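Local coordinates for transcriptional regulator (LacI family) (Clostridium acetobutylicum ATCC 824, PDB 3G85), which probably acts as a DNA-binding transcription factor of the LacI family, recognising cis-regulatory DNA to control transcription, at residues K117-F122 with E151-N156; D242-E247 with I270-P275. All coordinates share one frame; numbering follows the deposited sequence.

Interaction 1: residues K117-F122 with E151-N156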
ATOM      1  N   LYS A 117       0.321   5.117  13.617  1.00 24.15           N
ATOM      2  CA  LYS A 117      -1.033   5.613  13.859  1.00 24.16           C
ATOM      3  C   LYS A 117      -2.010   4.509  14.262  1.00 23.94           C
ATOM      4  O   LYS A 117      -2.894   4.763  15.074  1.00 23.23           O
ATOM      5  CB  LYS A 117      -1.616   6.333  12.626  1.00 24.32           C
ATOM      6  CG  LYS A 117      -0.873   7.572  12.168  1.00 26.86           C
ATOM      7  CD  LYS A 117      -1.660   8.300  11.050  1.00 25.03           C
ATOM      8  CE  LYS A 117      -0.713   9.286  10.347  1.00 26.50           C
ATOM      9  NZ  LYS A 117      -1.394  10.069   9.279  1.00 25.06           N
ATOM     10  N   ALA A 118      -1.908   3.322  13.646  1.00 22.95           N
ATOM     11  CA  ALA A 118      -2.807   2.211  14.004  1.00 24.83           C
ATOM     12  C   ALA A 118      -2.564   1.825  15.469  1.00 25.24           C
ATOM     13  O   ALA A 118      -3.510   1.706  16.252  1.00 26.56           O
ATOM     14  CB  ALA A 118      -2.593   1.027  13.085  1.00 23.54           C
ATOM     15  N   SER A 119      -1.296   1.690  15.839  1.00 26.15           N
ATOM     16  CA  SER A 119      -0.936   1.399  17.230  1.00 27.56           C
ATOM     17  C   SER A 119      -1.411   2.442  18.232  1.00 27.68           C
ATOM     18  O   SER A 119      -1.987   2.091  19.273  1.00 27.73           O
ATOM     19  CB  SER A 119       0.562   1.208  17.378  1.00 28.05           C
ATOM     20  OG  SER A 119       0.824   0.863  18.736  1.00 27.85           O
ATOM     21  N   LEU A 120      -1.177   3.719  17.924  1.00 28.06           N
ATOM     22  CA  LEU A 120      -1.591   4.805  18.823  1.00 28.48           C
ATOM     23  C   LEU A 120      -3.098   4.896  19.006  1.00 29.14           C
ATOM     24  O   LEU A 120      -3.567   5.351  20.049  1.00 29.89           O
ATOM     25  CB  LEU A 120      -0.975   6.156  18.393  1.00 28.18           C
ATOM     26  CG  LEU A 120       0.563   6.203  18.508  1.00 29.81           C
ATOM     27  CD1 LEU A 120       1.173   7.472  17.897  1.00 28.61           C
ATOM     28  CD2 LEU A 120       1.071   5.988  19.956  1.00 30.69           C
ATOM     29  N   LEU A 121      -3.876   4.467  18.009  1.00 28.67           N
ATOM     30  CA  LEU A 121      -5.328   4.432  18.176  1.00 28.76           C
ATOM     31  C   LEU A 121      -5.677   3.416  19.275  1.00 29.21           C
ATOM     32  O   LEU A 121      -6.538   3.670  20.138  1.00 30.00           O
ATOM     33  CB  LEU A 121      -6.031   4.061  16.846  1.00 28.77           C
ATOM     34  CG  LEU A 121      -7.573   4.050  16.831  1.00 29.14           C
ATOM     35  CD1 LEU A 121      -8.152   4.219  15.469  1.00 27.99           C
ATOM     36  CD2 LEU A 121      -8.157   2.789  17.447  1.00 32.67           C
ATOM     37  N   PHE A 122      -5.032   2.253  19.224  1.00 29.63           N
ATOM     38  CA  PHE A 122      -5.222   1.224  20.257  1.00 29.95           C
ATOM     39  C   PHE A 122      -4.697   1.714  21.625  1.00 31.59           C
ATOM     40  O   PHE A 122      -5.349   1.487  22.655  1.00 31.77           O
ATOM     41  CB  PHE A 122      -4.509  -0.081  19.870  1.00 29.02           C
ATOM     42  CG  PHE A 122      -5.144  -0.800  18.672  1.00 28.75           C
ATOM     43  CD1 PHE A 122      -6.526  -0.789  18.492  1.00 28.43           C
ATOM     44  CD2 PHE A 122      -4.351  -1.492  17.750  1.00 27.64           C
ATOM     45  CE1 PHE A 122      -7.120  -1.453  17.396  1.00 28.54           C
ATOM     46  CE2 PHE A 122      -4.943  -2.182  16.677  1.00 29.37           C
ATOM     47  CZ  PHE A 122      -6.335  -2.158  16.517  1.00 27.64           C
ATOM     48  N   GLU A 151       6.575  -2.008  16.873  1.00 30.40           N
ATOM     49  CA  GLU A 151       7.441  -1.169  17.709  1.00 31.07           C
ATOM     50  C   GLU A 151       6.666  -0.149  18.531  1.00 30.71           C
ATOM     51  O   GLU A 151       7.005   0.110  19.690  1.00 30.36           O
ATOM     52  CB  GLU A 151       8.526  -0.482  16.879  1.00 30.94           C
ATOM     53  CG  GLU A 151       9.565  -1.478  16.299  1.00 32.77           C
ATOM     54  CD  GLU A 151      10.638  -0.864  15.396  1.00 33.64           C
ATOM     55  OE1 GLU A 151      10.846   0.374  15.390  1.00 36.09           O
ATOM     56  OE2 GLU A 151      11.309  -1.662  14.684  1.00 40.20           O
ATOM     57  N   THR A 152       5.628   0.440  17.934  1.00 29.54           N
ATOM     58  CA  THR A 152       4.815   1.406  18.635  1.00 28.86           C
ATOM     59  C   THR A 152       4.004   0.721  19.720  1.00 29.42           C
ATOM     60  O   THR A 152       3.760   1.303  20.789  1.00 29.68           O
ATOM     61  CB  THR A 152       3.932   2.239  17.658  1.00 28.36           C
ATOM     62  OG1 THR A 152       4.783   2.876  16.675  1.00 28.02           O
ATOM     63  CG2 THR A 152       3.124   3.289  18.403  1.00 27.54           C
ATOM     64  N   CYS A 153       3.585  -0.513  19.464  1.00 29.51           N
ATOM     65  CA  CYS A 153       2.854  -1.249  20.488  1.00 30.60           C
ATOM     66  C   CYS A 153       3.771  -1.487  21.689  1.00 31.40           C
ATOM     67  O   CYS A 153       3.363  -1.239  22.818  1.00 31.55           O
ATOM     68  CB  CYS A 153       2.324  -2.573  19.961  1.00 30.37           C
ATOM     69  SG  CYS A 153       0.820  -2.377  18.988  1.00 31.50           S
ATOM     70  N   HIS A 154       4.982  -1.975  21.427  1.00 33.67           N
ATOM     71  CA  HIS A 154       5.990  -2.204  22.485  1.00 35.87           C
ATOM     72  C   HIS A 154       6.252  -0.930  23.308  1.00 36.24           C
ATOM     73  O   HIS A 154       6.336  -0.999  24.532  1.00 36.88           O
ATOM     74  CB  HIS A 154       7.305  -2.716  21.898  1.00 36.08           C
ATOM     75  CG  HIS A 154       7.194  -4.045  21.195  1.00 40.06           C
ATOM     76  ND1 HIS A 154       8.189  -4.533  20.367  1.00 43.44           N
ATOM     77  CD2 HIS A 154       6.209  -4.981  21.190  1.00 41.46           C
ATOM     78  CE1 HIS A 154       7.826  -5.717  19.897  1.00 44.27           C
ATOM     79  NE2 HIS A 154       6.624  -6.005  20.373  1.00 43.76           N
ATOM     80  N   LYS A 155       6.380   0.223  22.640  1.00 36.11           N
ATOM     81  CA  LYS A 155       6.592   1.503  23.320  1.00 36.13           C
ATOM     82  C   LYS A 155       5.429   1.936  24.181  1.00 35.99           C
ATOM     83  O   LYS A 155       5.619   2.694  25.138  1.00 36.11           O
ATOM     84  CB  LYS A 155       6.933   2.594  22.319  1.00 36.26           C
ATOM     85  CG  LYS A 155       8.283   2.353  21.733  1.00 39.07           C
ATOM     86  CD  LYS A 155       8.645   3.284  20.617  1.00 42.15           C
ATOM     87  CE  LYS A 155       9.929   2.757  20.003  1.00 46.60           C
ATOM     88  NZ  LYS A 155      10.664   3.784  19.215  1.00 49.09           N
ATOM     89  N   ASN A 156       4.221   1.482  23.858  1.00 35.14           N
ATOM     90  CA  ASN A 156       3.036   1.955  24.566  1.00 35.44           C
ATOM     91  C   ASN A 156       2.345   0.921  25.457  1.00 35.52           C
ATOM     92  O   ASN A 156       1.171   1.089  25.812  1.00 36.42           O
ATOM     93  CB  ASN A 156       2.022   2.561  23.588  1.00 35.81           C
ATOM     94  CG  ASN A 156       2.506   3.859  22.966  1.00 35.79           C
ATOM     95  OD1 ASN A 156       3.262   3.859  21.991  1.00 35.21           O
ATOM     96  ND2 ASN A 156       2.066   4.971  23.525  1.00 34.56           N
TER
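Two neighbouring helices of one lobe of the periplasmic-binding-protein-like fold, 111-124 and 140-155, meet here through Ser119 on the first and Thr152 and Cys153 on the second. The segments run in roughly the same direction, at 31° to each other with their axes 8.7 Å apart, and the CA atoms of Ser119 and Cys153 come within 5.7 Å. Small residues suit so near an approach. The CB of Ser119 points toward the partner helix, and its OG, anti to the backbone N (chi1 -177°), is carried in between Thr152 and Cys153. Its CB presses on the methyl of Thr152 at 3.5 Å from CB to CG2, tighter than ordinary van der Waals contact. OG lies 3.2 Å from Cys153 N, but the angle is too poor for a hydrogen bond. Thr152 divides its branches by character: the methyl CG2 faces helix 111-124, while OG1 is hydrogen-bonded within its own helix to Gly148 O. Cys153, also small, continues the buried side toward Ile158 and Ile160. On its sheet-facing side, helix 111-124 lays Ala118 and Phe122 on Val221 of strand 219-224, so that it lies between sheet and helix. Toward the partly exposed side Leu120 takes over, its side chain crossing that of Thr152 at about a right angle, with Leu120 CD2 resting 3.7 Å from Thr152 CG2.

Interaction 2: residues D242-E247 with I270-P275; sequences DIPIEE and ILFDGP
Phe272 reaches from the end of strand 269-272 toward Pro244 and Glu247, and its atoms meet them in turn. CB lies 4.0 Å from Pro244 CG. With CG anti to the carbonyl carbon (chi1 -80°), the ring extends past the proline, the two side chains running alongside in opposite senses. CD1 is still beside Pro244 CG; one atom further, CE1 touches Glu247 CB at 3.7 Å; and CZ, at the tip, comes to 3.9 Å from Glu247 O. Of the Glu247 side chain it is CB that meets the ring; the chain bends at chi2 and the carboxylate leads away. Met248 and Thr251 of the same helix also touch the ring. Pro244 stands at the N-cap position of helix 245-260 and at the centre of an inverse gamma turn, where a proline's fixed phi is readily accommodated.

Both segments belong to the hinge of the two-lobed periplasmic-binding-protein fold: each segment passes between a parallel sheet with its helices in one lobe and the mixed sheet of the other. Where they run side by side, Gly274 CA sits 3.1 Å from Asp242 O; a side chain there would put its CB against that oxygen, so glycine suits the place. Pro275 has no N-H, but its carbonyl O accepts from Asp242 N at 2.9 Å and 167°, antiparallel fashion, from 28° off the carbonyl plane. The carboxylate of Asp242 turns to other partners, its OD2 forming salt bridges with Arg228 and Arg29.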
ATOM      1  N   ASP A 242      -4.932   4.906   5.463  1.00 21.44           N
ATOM      2  CA  ASP A 242      -5.073   4.741   4.017  1.00 20.73           C
ATOM      3  C   ASP A 242      -3.797   5.081   3.305  1.00 20.60           C
ATOM      4  O   ASP A 242      -3.109   6.055   3.656  1.00 20.47           O
ATOM      5  CB  ASP A 242      -6.216   5.625   3.480  1.00 21.65           C
ATOM      6  CG  ASP A 242      -6.573   5.318   2.041  1.00 22.13           C
ATOM      7  OD1 ASP A 242      -6.719   4.124   1.689  1.00 21.56           O
ATOM      8  OD2 ASP A 242      -6.728   6.283   1.242  1.00 24.08           O
ATOM      9  N   ILE A 243      -3.466   4.275   2.310  1.00 19.90           N
ATOM     10  CA  ILE A 243      -2.412   4.657   1.374  1.00 19.93           C
ATOM     11  C   ILE A 243      -3.137   5.508   0.310  1.00 19.08           C
ATOM     12  O   ILE A 243      -3.941   4.977  -0.403  1.00 18.03           O
ATOM     13  CB  ILE A 243      -1.805   3.463   0.680  1.00 20.84           C
ATOM     14  CG1 ILE A 243      -1.265   2.452   1.684  1.00 19.75           C
ATOM     15  CG2 ILE A 243      -0.637   3.920  -0.211  1.00 19.50           C
ATOM     16  CD1 ILE A 243      -0.605   1.229   1.010  1.00 22.49           C
ATOM     17  N   PRO A 244      -2.822   6.812   0.209  1.00 18.77           N
ATOM     18  CA  PRO A 244      -3.550   7.760  -0.670  1.00 19.33           C
ATOM     19  C   PRO A 244      -3.142   7.617  -2.144  1.00 19.21           C
ATOM     20  O   PRO A 244      -2.548   8.527  -2.759  1.00 18.16           O
ATOM     21  CB  PRO A 244      -3.226   9.129  -0.058  1.00 18.26           C
ATOM     22  CG  PRO A 244      -1.778   8.919   0.548  1.00 18.81           C
ATOM     23  CD  PRO A 244      -1.715   7.445   0.965  1.00 19.31           C
ATOM     24  N   ILE A 245      -3.489   6.465  -2.715  1.00 18.13           N
ATOM     25  CA  ILE A 245      -2.973   6.066  -4.000  1.00 17.65           C
ATOM     26  C   ILE A 245      -3.432   7.006  -5.101  1.00 19.03           C
ATOM     27  O   ILE A 245      -2.634   7.332  -5.993  1.00 17.15           O
ATOM     28  CB  ILE A 245      -3.334   4.617  -4.331  1.00 19.26           C
ATOM     29  CG1 ILE A 245      -2.515   3.672  -3.412  1.00 19.75           C
ATOM     30  CG2 ILE A 245      -3.040   4.301  -5.811  1.00 18.88           C
ATOM     31  CD1 ILE A 245      -3.194   2.279  -3.201  1.00 22.46           C
ATOM     32  N   GLU A 246      -4.700   7.434  -5.058  1.00 18.95           N
ATOM     33  CA  GLU A 246      -5.183   8.348  -6.111  1.00 20.56           C
ATOM     34  C   GLU A 246      -4.332   9.625  -6.203  1.00 21.31           C
ATOM     35  O   GLU A 246      -3.857   9.949  -7.301  1.00 21.28           O
ATOM     36  CB  GLU A 246      -6.684   8.674  -5.999  1.00 19.61           C
ATOM     37  CG  GLU A 246      -7.565   7.415  -6.087  1.00 21.99           C
ATOM     38  CD  GLU A 246      -7.762   6.711  -4.763  1.00 22.22           C
ATOM     39  OE1 GLU A 246      -7.105   7.052  -3.761  1.00 23.11           O
ATOM     40  OE2 GLU A 246      -8.576   5.779  -4.743  1.00 24.68           O
ATOM     41  N   GLU A 247      -4.130  10.305  -5.071  1.00 20.47           N
ATOM     42  CA  GLU A 247      -3.349  11.538  -5.032  1.00 22.79           C
ATOM     43  C   GLU A 247      -1.893  11.290  -5.384  1.00 21.68           C
ATOM     44  O   GLU A 247      -1.270  12.103  -6.092  1.00 21.00           O
ATOM     45  CB  GLU A 247      -3.430  12.179  -3.651  1.00 22.64           C
ATOM     46  CG  GLU A 247      -4.781  12.757  -3.333  1.00 28.26           C
ATOM     47  CD  GLU A 247      -5.232  13.851  -4.306  1.00 34.92           C
ATOM     48  OE1 GLU A 247      -4.388  14.540  -4.933  1.00 34.13           O
ATOM     49  OE2 GLU A 247      -6.459  14.017  -4.453  1.00 39.54           O
ATOM     50  N   ILE A 270       8.740  12.986  -2.962  1.00 20.66           N
ATOM     51  CA  ILE A 270       7.525  13.458  -2.309  1.00 20.85           C
ATOM     52  C   ILE A 270       7.065  12.409  -1.309  1.00 21.15           C
ATOM     53  O   ILE A 270       6.890  11.223  -1.657  1.00 22.07           O
ATOM     54  CB  ILE A 270       6.371  13.712  -3.305  1.00 20.39           C
ATOM     55  CG1 ILE A 270       6.848  14.543  -4.506  1.00 21.79           C
ATOM     56  CG2 ILE A 270       5.196  14.398  -2.593  1.00 19.94           C
ATOM     57  CD1 ILE A 270       7.699  15.779  -4.124  1.00 21.07           C
ATOM     58  N   LEU A 271       6.848  12.850  -0.079  1.00 20.19           N
ATOM     59  CA  LEU A 271       6.434  11.973   0.965  1.00 19.94           C
ATOM     60  C   LEU A 271       5.011  12.318   1.434  1.00 21.13           C
ATOM     61  O   LEU A 271       4.796  13.386   1.983  1.00 21.08           O
ATOM     62  CB  LEU A 271       7.432  12.050   2.131  1.00 20.63           C
ATOM     63  CG  LEU A 271       7.263  10.988   3.216  1.00 18.93           C
ATOM     64  CD1 LEU A 271       7.400   9.501   2.704  1.00 22.52           C
ATOM     65  CD2 LEU A 271       8.234  11.245   4.395  1.00 21.04           C
ATOM     66  N   PHE A 272       4.061  11.410   1.200  1.00 19.91           N
ATOM     67  CA  PHE A 272       2.680  11.620   1.619  1.00 21.16           C
ATOM     68  C   PHE A 272       2.454  11.171   3.028  1.00 21.43           C
ATOM     69  O   PHE A 272       3.160  10.266   3.543  1.00 22.63           O
ATOM     70  CB  PHE A 272       1.682  10.857   0.727  1.00 20.19           C
ATOM     71  CG  PHE A 272       1.384  11.553  -0.564  1.00 22.54           C
ATOM     72  CD1 PHE A 272       0.131  12.125  -0.776  1.00 24.99           C
ATOM     73  CD2 PHE A 272       2.381  11.686  -1.546  1.00 21.54           C
ATOM     74  CE1 PHE A 272      -0.148  12.780  -1.970  1.00 25.63           C
ATOM     75  CE2 PHE A 272       2.120  12.334  -2.739  1.00 21.90           C
ATOM     76  CZ  PHE A 272       0.864  12.891  -2.946  1.00 23.61           C
ATOM     77  N   ASP A 273       1.436  11.762   3.641  1.00 21.75           N
ATOM     78  CA  ASP A 273       0.959  11.283   4.928  1.00 23.16           C
ATOM     79  C   ASP A 273      -0.151  10.267   4.623  1.00 23.47           C
ATOM     80  O   ASP A 273      -1.055  10.588   3.852  1.00 25.42           O
ATOM     81  CB  ASP A 273       0.347  12.432   5.733  1.00 24.20           C
ATOM     82  CG  ASP A 273      -0.359  11.932   7.022  1.00 28.19           C
ATOM     83  OD1 ASP A 273       0.343  11.533   7.959  1.00 30.78           O
ATOM     84  OD2 ASP A 273      -1.618  11.895   7.080  1.00 33.89           O
ATOM     85  N   GLY A 274      -0.112   9.062   5.198  1.00 22.20           N
ATOM     86  CA  GLY A 274      -1.248   8.122   4.994  1.00 22.47           C
ATOM     87  C   GLY A 274      -2.282   8.379   6.083  1.00 22.13           C
ATOM     88  O   GLY A 274      -1.970   8.172   7.247  1.00 22.95           O
ATOM     89  N   PRO A 275      -3.469   8.933   5.736  1.00 22.81           N
ATOM     90  CA  PRO A 275      -4.366   9.404   6.820  1.00 23.05           C
ATOM     91  C   PRO A 275      -5.048   8.291   7.594  1.00 22.97           C
ATOM     92  O   PRO A 275      -5.479   7.280   6.995  1.00 22.00           O
ATOM     93  CB  PRO A 275      -5.461  10.173   6.080  1.00 22.83           C
ATOM     94  CG  PRO A 275      -5.531   9.498   4.747  1.00 24.15           C
ATOM     95  CD  PRO A 275      -4.059   9.167   4.412  1.00 22.29           C
TER

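In the fold
Interaction 1 joins two helices within one lobe, whereas interaction 2 lies at the crossing between lobes, and their centres are about 20 Å apart. Lys117 spans the gap. From helix 111-124 its extended side chain leads away from helix 140-155 toward the crossing segments, where NZ forms a salt bridge with Asp273 OD1 at 2.6 Å and probably a hydrogen bond to Gly274 O at 2.8 Å. One helix thus packs against a neighbour through Ser119 and grips segment 270-275 through Lys117. In LacI-family relatives the effector-binding cleft lies between the lobes, beside such crossings.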